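Local coordinates for protein DyP-type peroxidase (Thermobifida cellulosilytica, PDB 4GS1) that probably uses its bound haem to reduce hydrogen peroxide while oxidising dyes and other organic substrates, as DyP-type peroxidases do, at residues 48-58 with 147-158; 70-81 with 387-395. All coordinates share one frame; numbering follows the deposited sequence.

In the fold
After helix 21-30 the chain lays down strand 50-58, then helix 66-90. Contact 1 closes when the chain returns, 88 residues after leaving 48-58, and sets 147-158 against it; the two become the central strands of the N-terminal ferredoxin-like sheet, between strands 106-111 and 176-185. Contact 2 starts inside that loop, on helix 66-90, and closes 305 residues later, once the second ferredoxin-like sheet is built and the chain reaches its end at 387-395. The two closures therefore cross rather than nest. They meet through helix 66-90: Trp80 packs on Phe56, Leu149 and Leu151, and Leu77 on Leu149, placing the helix between the sheet and the C-terminal tail.

Contact 1 of 2, residues 48-58 with 147-158; sequences PAFVHVIAFDL and GDLMLQVGAEDP
Gly147 brings its CA to 3.6 Å from OD1 of Asp57, just before strand 149-155 pairs antiparallel with strand 50-58 at the centre of the N-terminal ferredoxin-like sheet. A classic beta bulge follows: Asp148 and Leu149 both face Phe56, whose O accepts from Leu149 N and, weakly, from Asp148 N. The Asp148 side chain, with CG anti to its own carbonyl carbon (chi1 -67°), turns the anti lone pair of OD2 to Leu58 N, 2.9 Å away. Arg63 and Ser114 hold the same carboxylate, Asp57 is paired with Arg179, and a water donates to OD1 of both acids. With an alanine in place of Asp148, Leu58 N would probably lose its acceptor and Arg63 its countercharge. Leu149 and Leu151 share with Phe56 the side of the sheet that meets helix 66-90, and CG of Leu151 comes within 3.8 Å of Phe56 CE2. Gln152 is on the other face, toward strand 334-344, its CG 3.7 Å from Val51 CG2. Val153 O takes the N-H of His52, and CA of Gly154 makes a 3.3 Å CA-H...O contact with Phe50 O. Glu156 then reaches back: Ala49 N meets its OE1 at 2.9 Å, from above the carboxylate plane. Finally Pro158 makes a CH-pi contact, CD over one face of the Phe50 ring, 4.2 Å from the centroid and 27° off the normal.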
loop_
_atom_site.group_PDB
_atom_site.type_symbol
_atom_site.label_atom_id
_atom_site.label_comp_id
_atom_site.label_asym_id
_atom_site.label_seq_id
_atom_site.Cartn_x
_atom_site.Cartn_y
_atom_site.Cartn_z
ATOM N N PRO B 48 -12.328 6.168 -5.306
ATOM C CA PRO B 48 -11.532 6.422 -4.099
ATOM C C PRO B 48 -10.050 6.189 -4.355
ATOM O O PRO B 48 -9.691 5.520 -5.327
ATOM C CB PRO B 48 -12.051 5.374 -3.103
ATOM C CG PRO B 48 -13.422 5.003 -3.605
ATOM C CD PRO B 48 -13.328 5.103 -5.103
ATOM N N ALA B 49 -9.195 6.722 -3.487
ATOM C CA ALA B 49 -7.754 6.662 -3.721
ATOM C C ALA B 49 -7.146 5.269 -3.549
ATOM O O ALA B 49 -6.059 5.012 -4.065
ATOM C CB ALA B 49 -7.020 7.676 -2.827
ATOM N N PHE B 50 -7.823 4.383 -2.820
ATOM C CA PHE B 50 -7.265 3.047 -2.546
ATOM C C PHE B 50 -8.206 1.936 -2.963
ATOM O O PHE B 50 -9.430 2.094 -2.899
ATOM C CB PHE B 50 -6.916 2.912 -1.052
ATOM C CG PHE B 50 -5.949 3.956 -0.586
ATOM C CD1 PHE B 50 -4.583 3.764 -0.731
ATOM C CD2 PHE B 50 -6.404 5.156 -0.049
ATOM C CE1 PHE B 50 -3.685 4.747 -0.338
ATOM C CE2 PHE B 50 -5.509 6.146 0.345
ATOM C CZ PHE B 50 -4.143 5.931 0.196
ATOM N N VAL B 51 -7.630 0.806 -3.380
ATOM C CA VAL B 51 -8.417 -0.374 -3.743
ATOM C C VAL B 51 -7.741 -1.644 -3.236
ATOM O O VAL B 51 -6.526 -1.688 -3.072
ATOM C CB VAL B 51 -8.623 -0.483 -5.285
ATOM C CG1 VAL B 51 -7.352 -1.019 -5.985
ATOM C CG2 VAL B 51 -9.823 -1.375 -5.620
ATOM N N HIS B 52 -8.544 -2.665 -2.955
ATOM C CA HIS B 52 -8.011 -4.002 -2.703
ATOM C C HIS B 52 -8.899 -4.937 -3.502
ATOM O O HIS B 52 -10.106 -5.026 -3.254
ATOM C CB HIS B 52 -8.043 -4.338 -1.198
ATOM C CG HIS B 52 -7.104 -5.437 -0.794
ATOM N ND1 HIS B 52 -6.595 -5.549 0.490
ATOM C CD2 HIS B 52 -6.589 -6.480 -1.491
ATOM C CE1 HIS B 52 -5.805 -6.604 0.558
ATOM N NE2 HIS B 52 -5.780 -7.191 -0.631
ATOM N N VAL B 53 -8.314 -5.594 -4.502
ATOM C CA VAL B 53 -9.061 -6.543 -5.315
ATOM C C VAL B 53 -8.725 -7.930 -4.818
ATOM O O VAL B 53 -7.550 -8.268 -4.679
ATOM C CB VAL B 53 -8.686 -6.402 -6.797
ATOM C CG1 VAL B 53 -9.420 -7.445 -7.629
ATOM C CG2 VAL B 53 -9.054 -5.010 -7.283
ATOM N N ILE B 54 -9.748 -8.719 -4.508
ATOM C CA ILE B 54 -9.525 -10.056 -3.958
ATOM C C ILE B 54 -10.291 -11.091 -4.760
ATOM O O ILE B 54 -11.510 -10.986 -4.919
ATOM C CB ILE B 54 -9.984 -10.145 -2.482
ATOM C CG1 ILE B 54 -9.377 -8.997 -1.670
ATOM C CG2 ILE B 54 -9.567 -11.494 -1.869
ATOM C CD1 ILE B 54 -10.293 -8.452 -0.605
ATOM N N ALA B 55 -9.578 -12.098 -5.262
ATOM C CA ALA B 55 -10.225 -13.206 -5.963
ATOM C C ALA B 55 -10.309 -14.396 -5.019
ATOM O O ALA B 55 -9.357 -14.684 -4.291
ATOM C CB ALA B 55 -9.435 -13.578 -7.229
ATOM N N PHE B 56 -11.459 -15.066 -5.004
ATOM C CA PHE B 56 -11.672 -16.212 -4.107
ATOM C C PHE B 56 -12.044 -17.455 -4.893
ATOM O O PHE B 56 -12.653 -17.357 -5.957
ATOM C CB PHE B 56 -12.865 -15.959 -3.180
ATOM C CG PHE B 56 -12.734 -14.744 -2.286
ATOM C CD1 PHE B 56 -12.374 -14.888 -0.947
ATOM C CD2 PHE B 56 -13.037 -13.470 -2.759
ATOM C CE1 PHE B 56 -12.298 -13.778 -0.111
ATOM C CE2 PHE B 56 -12.956 -12.358 -1.929
ATOM C CZ PHE B 56 -12.584 -12.508 -0.611
ATOM N N ASP B 57 -11.728 -18.625 -4.340
ATOM C CA ASP B 57 -12.308 -19.868 -4.833
ATOM C C ASP B 57 -13.225 -20.457 -3.773
ATOM O O ASP B 57 -13.023 -20.225 -2.579
ATOM C CB ASP B 57 -11.215 -20.894 -5.146
ATOM C CG ASP B 57 -10.392 -20.517 -6.345
ATOM O OD1 ASP B 57 -10.956 -19.898 -7.269
ATOM O OD2 ASP B 57 -9.185 -20.831 -6.358
ATOM N N LEU B 58 -14.228 -21.222 -4.203
ATOM C CA LEU B 58 -14.971 -22.052 -3.260
ATOM C C LEU B 58 -14.037 -23.127 -2.713
ATOM O O LEU B 58 -13.283 -23.744 -3.466
ATOM C CB LEU B 58 -16.164 -22.732 -3.931
ATOM C CG LEU B 58 -17.337 -21.835 -4.305
ATOM C CD1 LEU B 58 -18.467 -22.679 -4.877
ATOM C CD2 LEU B 58 -17.813 -21.070 -3.081
ATOM N N GLY B 147 -10.457 -17.100 -10.760
ATOM C CA GLY B 147 -11.161 -17.070 -9.493
ATOM C C GLY B 147 -12.643 -17.357 -9.658
ATOM O O GLY B 147 -13.252 -16.935 -10.642
ATOM N N ASP B 148 -13.229 -18.068 -8.703
ATOM C CA ASP B 148 -14.674 -18.315 -8.724
ATOM C C ASP B 148 -15.476 -17.050 -8.400
ATOM O O ASP B 148 -16.584 -16.853 -8.919
ATOM C CB ASP B 148 -15.057 -19.389 -7.700
ATOM C CG ASP B 148 -14.513 -20.769 -8.035
ATOM O OD1 ASP B 148 -14.226 -21.071 -9.218
ATOM O OD2 ASP B 148 -14.384 -21.572 -7.085
ATOM N N LEU B 149 -14.920 -16.216 -7.525
ATOM C CA LEU B 149 -15.616 -15.059 -6.964
ATOM C C LEU B 149 -14.650 -13.895 -6.782
ATOM O O LEU B 149 -13.438 -14.099 -6.682
ATOM C CB LEU B 149 -16.220 -15.412 -5.600
ATOM C CG LEU B 149 -17.320 -16.471 -5.605
ATOM C CD1 LEU B 149 -17.484 -17.093 -4.212
ATOM C CD2 LEU B 149 -18.626 -15.853 -6.085
ATOM N N MET B 150 -15.196 -12.682 -6.709
ATOM C CA MET B 150 -14.379 -11.479 -6.599
ATOM C C MET B 150 -15.000 -10.448 -5.651
ATOM O O MET B 150 -16.217 -10.249 -5.645
ATOM C CB MET B 150 -14.197 -10.871 -7.996
ATOM C CG MET B 150 -13.286 -9.673 -8.069
ATOM S SD MET B 150 -14.125 -8.114 -7.752
ATOM C CE MET B 150 -15.545 -8.228 -8.833
ATOM N N LEU B 151 -14.159 -9.802 -4.845
ATOM C CA LEU B 151 -14.553 -8.574 -4.156
ATOM C C LEU B 151 -13.614 -7.453 -4.618
ATOM O O LEU B 151 -12.399 -7.645 -4.688
ATOM C CB LEU B 151 -14.480 -8.708 -2.632
ATOM C CG LEU B 151 -15.528 -9.585 -1.947
ATOM C CD1 LEU B 151 -15.252 -9.645 -0.445
ATOM C CD2 LEU B 151 -16.925 -9.034 -2.214
ATOM N N GLN B 152 -14.179 -6.299 -4.968
ATOM C CA GLN B 152 -13.389 -5.083 -5.128
ATOM C C GLN B 152 -13.805 -4.200 -3.963
ATOM O O GLN B 152 -14.979 -3.860 -3.830
ATOM C CB GLN B 152 -13.684 -4.374 -6.455
ATOM C CG GLN B 152 -12.914 -3.045 -6.620
ATOM C CD GLN B 152 -13.314 -2.253 -7.850
ATOM O OE1 GLN B 152 -14.505 -2.080 -8.150
ATOM N NE2 GLN B 152 -12.325 -1.751 -8.560
ATOM N N VAL B 153 -12.853 -3.851 -3.104
ATOM C CA VAL B 153 -13.148 -2.997 -1.964
ATOM C C VAL B 153 -12.358 -1.712 -2.147
ATOM O O VAL B 153 -11.163 -1.753 -2.423
ATOM C CB VAL B 153 -12.770 -3.678 -0.632
ATOM C CG1 VAL B 153 -13.386 -2.919 0.543
ATOM C CG2 VAL B 153 -13.231 -5.138 -0.610
ATOM N N GLY B 154 -13.019 -0.564 -2.015
ATOM C CA GLY B 154 -12.337 0.697 -2.231
ATOM C C GLY B 154 -12.634 1.688 -1.123
ATOM O O GLY B 154 -13.709 1.664 -0.543
ATOM N N ALA B 155 -11.678 2.558 -0.830
ATOM C CA ALA B 155 -11.894 3.626 0.142
ATOM C C ALA B 155 -10.859 4.707 -0.042
ATOM O O ALA B 155 -9.823 4.473 -0.653
ATOM C CB ALA B 155 -11.844 3.079 1.560
ATOM N N GLU B 156 -11.135 5.892 0.492
ATOM C CA GLU B 156 -10.206 7.013 0.382
ATOM C C GLU B 156 -9.137 6.943 1.476
ATOM O O GLU B 156 -8.200 7.740 1.487
ATOM C CB GLU B 156 -10.985 8.338 0.461
ATOM C CG GLU B 156 -10.178 9.624 0.190
ATOM C CD GLU B 156 -9.723 9.775 -1.257
ATOM O OE1 GLU B 156 -10.234 9.058 -2.145
ATOM O OE2 GLU B 156 -8.850 10.635 -1.512
ATOM N N ASP B 157 -9.269 5.975 2.381
ATOM C CA ASP B 157 -8.317 5.824 3.484
ATOM C C ASP B 157 -7.885 4.365 3.621
ATOM O O ASP B 157 -8.729 3.473 3.553
ATOM C CB ASP B 157 -8.943 6.312 4.794
ATOM C CG ASP B 157 -7.980 6.238 5.946
ATOM O OD1 ASP B 157 -7.232 7.219 6.161
ATOM O OD2 ASP B 157 -7.947 5.188 6.626
ATOM N N PRO B 158 -6.571 4.114 3.801
ATOM C CA PRO B 158 -6.084 2.729 3.803
ATOM C C PRO B 158 -6.471 1.936 5.058
ATOM O O PRO B 158 -6.536 0.709 4.995
ATOM C CB PRO B 158 -4.555 2.897 3.723
ATOM C CG PRO B 158 -4.307 4.232 4.403
ATOM C CD PRO B 158 -5.465 5.087 3.931
HETATM O O HOH W 1 -11.239 -21.229 -9.724
#

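Contact 2 of 2, residues 70-81 with 387-395; sequences REGAATALRTWA and YPGQDLVEG
Arg70 NH1 donates hydrogen bonds to two carbonyls at the end of the short C-terminal helix 390-393, which packs against helix 66-90 with Val393 as a knob in a hole. The side chain bends at chi3 (-70°), bringing NH1 2.7 Å from Val393 O and 3.2 Å from Leu392 O, both oxygens close to the guanidinium plane. Leu392 O is met on a lone pair, Val393 O from above its carbonyl plane. The poorly ordered terminal carboxylate adds a salt bridge by charge only, Gly395 OXT lying 3.6 Å from NH1, well out of that plane, with no N-H pointing at it; a water links it to Arg70 NH2. Next to this clamp Val393 sits among Arg70, Ala73, Ala74 and Leu77, tightest where its CG1 comes 3.5 Å from Ala74 CB. Leu77 also closes over Pro388 O, a buried carbonyl left without a partner. Further along helix 66-90 packs the ring of Tyr387, first residue of a type II turn: CB of Arg78 makes a CH-pi contact over one face, 4.1 Å from the centroid, and Leu77 CB packs beside CD2. Gln390 backs the opposite face, and its OE1 accepts from Tyr387 N. Past the ring, Ala81 CB rests 3.5 Å from Tyr387 CB and 4.0 Å from Pro388 CD.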
loop_
_atom_site.group_PDB
_atom_site.type_symbol
_atom_site.label_atom_id
_atom_site.label_comp_id
_atom_site.label_asym_id
_atom_site.label_seq_id
_atom_site.Cartn_x
_atom_site.Cartn_y
_atom_site.Cartn_z
ATOM N N ARG B 70 -23.364 -24.746 -5.461
ATOM C CA ARG B 70 -24.442 -23.774 -5.573
ATOM C C ARG B 70 -24.819 -23.232 -4.197
ATOM O O ARG B 70 -25.028 -22.030 -4.033
ATOM C CB ARG B 70 -25.659 -24.414 -6.251
ATOM C CG ARG B 70 -26.818 -23.459 -6.481
ATOM C CD ARG B 70 -27.963 -24.144 -7.220
ATOM N NE ARG B 70 -27.628 -24.446 -8.612
ATOM C CZ ARG B 70 -27.823 -23.610 -9.629
ATOM N NH1 ARG B 70 -28.352 -22.409 -9.423
ATOM N NH2 ARG B 70 -27.489 -23.978 -10.860
ATOM N N GLU B 71 -24.898 -24.121 -3.209
ATOM C CA GLU B 71 -25.196 -23.714 -1.840
ATOM C C GLU B 71 -24.079 -22.833 -1.288
ATOM O O GLU B 71 -24.344 -21.838 -0.605
ATOM C CB GLU B 71 -25.397 -24.935 -0.941
ATOM C CG GLU B 71 -26.080 -24.615 0.374
ATOM C CD GLU B 71 -27.450 -23.996 0.176
ATOM O OE1 GLU B 71 -28.175 -24.431 -0.747
ATOM O OE2 GLU B 71 -27.799 -23.066 0.934
ATOM N N GLY B 72 -22.834 -23.193 -1.593
ATOM C CA GLY B 72 -21.688 -22.405 -1.162
ATOM C C GLY B 72 -21.673 -21.014 -1.772
ATOM O O GLY B 72 -21.396 -20.018 -1.095
ATOM N N ALA B 73 -21.959 -20.945 -3.065
ATOM C CA ALA B 73 -22.050 -19.667 -3.757
ATOM C C ALA B 73 -23.120 -18.779 -3.123
ATOM O O ALA B 73 -22.881 -17.597 -2.866
ATOM C CB ALA B 73 -22.356 -19.891 -5.229
ATOM N N ALA B 74 -24.301 -19.350 -2.880
ATOM C CA ALA B 74 -25.386 -18.614 -2.240
ATOM C C ALA B 74 -24.949 -18.032 -0.904
ATOM O O ALA B 74 -25.198 -16.862 -0.619
ATOM C CB ALA B 74 -26.589 -19.518 -2.043
ATOM N N THR B 75 -24.299 -18.859 -0.088
ATOM C CA THR B 75 -23.824 -18.441 1.230
ATOM C C THR B 75 -22.856 -17.264 1.139
ATOM O O THR B 75 -23.007 -16.265 1.847
ATOM C CB THR B 75 -23.113 -19.599 1.955
ATOM O OG1 THR B 75 -24.065 -20.626 2.258
ATOM C CG2 THR B 75 -22.479 -19.113 3.244
ATOM N N ALA B 76 -21.860 -17.385 0.268
ATOM C CA ALA B 76 -20.843 -16.348 0.153
ATOM C C ALA B 76 -21.432 -15.047 -0.381
ATOM O O ALA B 76 -21.206 -13.971 0.184
ATOM C CB ALA B 76 -19.704 -16.820 -0.744
ATOM N N LEU B 77 -22.169 -15.143 -1.480
ATOM C CA LEU B 77 -22.723 -13.950 -2.121
ATOM C C LEU B 77 -23.701 -13.191 -1.214
ATOM O O LEU B 77 -23.661 -11.955 -1.144
ATOM C CB LEU B 77 -23.377 -14.312 -3.459
ATOM C CG LEU B 77 -22.426 -14.781 -4.571
ATOM C CD1 LEU B 77 -23.203 -15.444 -5.691
ATOM C CD2 LEU B 77 -21.610 -13.624 -5.135
ATOM N N ARG B 78 -24.568 -13.921 -0.516
ATOM C CA ARG B 78 -25.505 -13.290 0.418
ATOM C C ARG B 78 -24.777 -12.639 1.586
ATOM O O ARG B 78 -25.092 -11.516 1.978
ATOM C CB ARG B 78 -26.539 -14.289 0.958
ATOM C CG ARG B 78 -27.595 -13.615 1.851
ATOM C CD ARG B 78 -28.308 -14.582 2.802
ATOM N NE ARG B 78 -28.375 -15.944 2.279
ATOM C CZ ARG B 78 -27.674 -16.962 2.768
ATOM N NH1 ARG B 78 -26.861 -16.780 3.803
ATOM N NH2 ARG B 78 -27.787 -18.166 2.225
ATOM N N THR B 79 -23.802 -13.347 2.143
ATOM C CA THR B 79 -23.051 -12.831 3.277
ATOM C C THR B 79 -22.315 -11.540 2.925
ATOM O O THR B 79 -22.394 -10.555 3.664
ATOM C CB THR B 79 -22.071 -13.888 3.816
ATOM O OG1 THR B 79 -22.819 -15.021 4.280
ATOM C CG2 THR B 79 -21.246 -13.327 4.960
ATOM N N TRP B 80 -21.607 -11.536 1.798
ATOM C CA TRP B 80 -20.907 -10.324 1.371
ATOM C C TRP B 80 -21.893 -9.186 1.106
ATOM O O TRP B 80 -21.611 -8.033 1.423
ATOM C CB TRP B 80 -20.068 -10.580 0.119
ATOM C CG TRP B 80 -18.811 -11.393 0.344
ATOM C CD1 TRP B 80 -18.042 -11.449 1.481
ATOM C CD2 TRP B 80 -18.182 -12.252 -0.610
ATOM N NE1 TRP B 80 -16.971 -12.300 1.280
ATOM C CE2 TRP B 80 -17.035 -12.802 0.004
ATOM C CE3 TRP B 80 -18.469 -12.603 -1.936
ATOM C CZ2 TRP B 80 -16.181 -13.692 -0.662
ATOM C CZ3 TRP B 80 -17.627 -13.487 -2.592
ATOM C CH2 TRP B 80 -16.499 -14.027 -1.951
ATOM N N ALA B 81 -23.049 -9.503 0.532
ATOM C CA ALA B 81 -24.041 -8.465 0.258
ATOM C C ALA B 81 -24.580 -7.867 1.556
ATOM O O ALA B 81 -24.779 -6.653 1.650
ATOM C CB ALA B 81 -25.176 -9.009 -0.589
ATOM N N TYR B 387 -29.438 -10.140 -3.428
ATOM C CA TYR B 387 -27.978 -10.045 -3.486
ATOM C C TYR B 387 -27.485 -10.289 -4.915
ATOM O O TYR B 387 -28.171 -10.950 -5.701
ATOM C CB TYR B 387 -27.327 -11.010 -2.480
ATOM C CG TYR B 387 -27.603 -12.486 -2.686
ATOM C CD1 TYR B 387 -28.577 -13.150 -1.942
ATOM C CD2 TYR B 387 -26.861 -13.228 -3.592
ATOM C CE1 TYR B 387 -28.813 -14.506 -2.123
ATOM C CE2 TYR B 387 -27.086 -14.577 -3.778
ATOM C CZ TYR B 387 -28.062 -15.212 -3.044
ATOM O OH TYR B 387 -28.265 -16.559 -3.251
ATOM N N PRO B 388 -26.309 -9.729 -5.271
ATOM C CA PRO B 388 -25.802 -9.927 -6.634
ATOM C C PRO B 388 -25.579 -11.402 -6.923
ATOM O O PRO B 388 -24.887 -12.071 -6.156
ATOM C CB PRO B 388 -24.462 -9.181 -6.621
ATOM C CG PRO B 388 -24.663 -8.095 -5.612
ATOM C CD PRO B 388 -25.513 -8.736 -4.525
ATOM N N GLY B 389 -26.177 -11.899 -8.000
ATOM C CA GLY B 389 -26.044 -13.297 -8.367
ATOM C C GLY B 389 -27.177 -14.168 -7.839
ATOM O O GLY B 389 -27.198 -15.377 -8.077
ATOM N N GLN B 390 -28.119 -13.573 -7.117
ATOM C CA GLN B 390 -29.229 -14.360 -6.567
ATOM C C GLN B 390 -30.084 -14.965 -7.685
ATOM O O GLN B 390 -30.577 -16.091 -7.558
ATOM C CB GLN B 390 -30.078 -13.522 -5.596
ATOM C CG GLN B 390 -31.155 -14.327 -4.841
ATOM C CD GLN B 390 -31.770 -13.569 -3.672
ATOM O OE1 GLN B 390 -31.391 -12.435 -3.377
ATOM N NE2 GLN B 390 -32.727 -14.201 -2.999
ATOM N N ASP B 391 -30.235 -14.227 -8.787
ATOM C CA ASP B 391 -30.941 -14.736 -9.966
ATOM C C ASP B 391 -30.245 -15.971 -10.540
ATOM O O ASP B 391 -30.894 -16.883 -11.044
ATOM C CB ASP B 391 -31.042 -13.659 -11.055
ATOM C CG ASP B 391 -31.966 -12.521 -10.674
ATOM O OD1 ASP B 391 -32.795 -12.707 -9.758
ATOM O OD2 ASP B 391 -31.870 -11.441 -11.302
ATOM N N LEU B 392 -28.918 -15.989 -10.468
ATOM C CA LEU B 392 -28.137 -17.109 -10.982
ATOM C C LEU B 392 -28.264 -18.332 -10.082
ATOM O O LEU B 392 -28.631 -19.421 -10.534
ATOM C CB LEU B 392 -26.663 -16.718 -11.086
ATOM C CG LEU B 392 -25.677 -17.833 -11.446
ATOM C CD1 LEU B 392 -26.009 -18.407 -12.806
ATOM C CD2 LEU B 392 -24.256 -17.305 -11.438
ATOM N N VAL B 393 -27.960 -18.132 -8.805
ATOM C CA VAL B 393 -27.894 -19.222 -7.837
ATOM C C VAL B 393 -29.272 -19.820 -7.535
ATOM O O VAL B 393 -29.405 -21.035 -7.383
ATOM C CB VAL B 393 -27.195 -18.762 -6.537
ATOM C CG1 VAL B 393 -27.373 -19.788 -5.440
ATOM C CG2 VAL B 393 -25.717 -18.517 -6.795
ATOM N N GLU B 394 -30.293 -18.969 -7.468
ATOM C CA GLU B 394 -31.659 -19.431 -7.207
ATOM C C GLU B 394 -32.460 -19.698 -8.483
ATOM O O GLU B 394 -33.670 -19.917 -8.422
ATOM C CB GLU B 394 -32.419 -18.427 -6.334
ATOM C CG GLU B 394 -31.871 -18.268 -4.926
ATOM C CD GLU B 394 -32.761 -17.399 -4.054
ATOM O OE1 GLU B 394 -33.781 -16.881 -4.569
ATOM O OE2 GLU B 394 -32.442 -17.236 -2.854
ATOM N N GLY B 395 -31.787 -19.686 -9.630
ATOM C CA GLY B 395 -32.453 -19.874 -10.909
ATOM C C GLY B 395 -32.268 -21.254 -11.516
ATOM O O GLY B 395 -32.827 -21.558 -12.571
ATOM O OXT GLY B 395 -31.554 -22.105 -10.982
HETATM O O HOH W 2 -29.084 -22.771 -12.789
#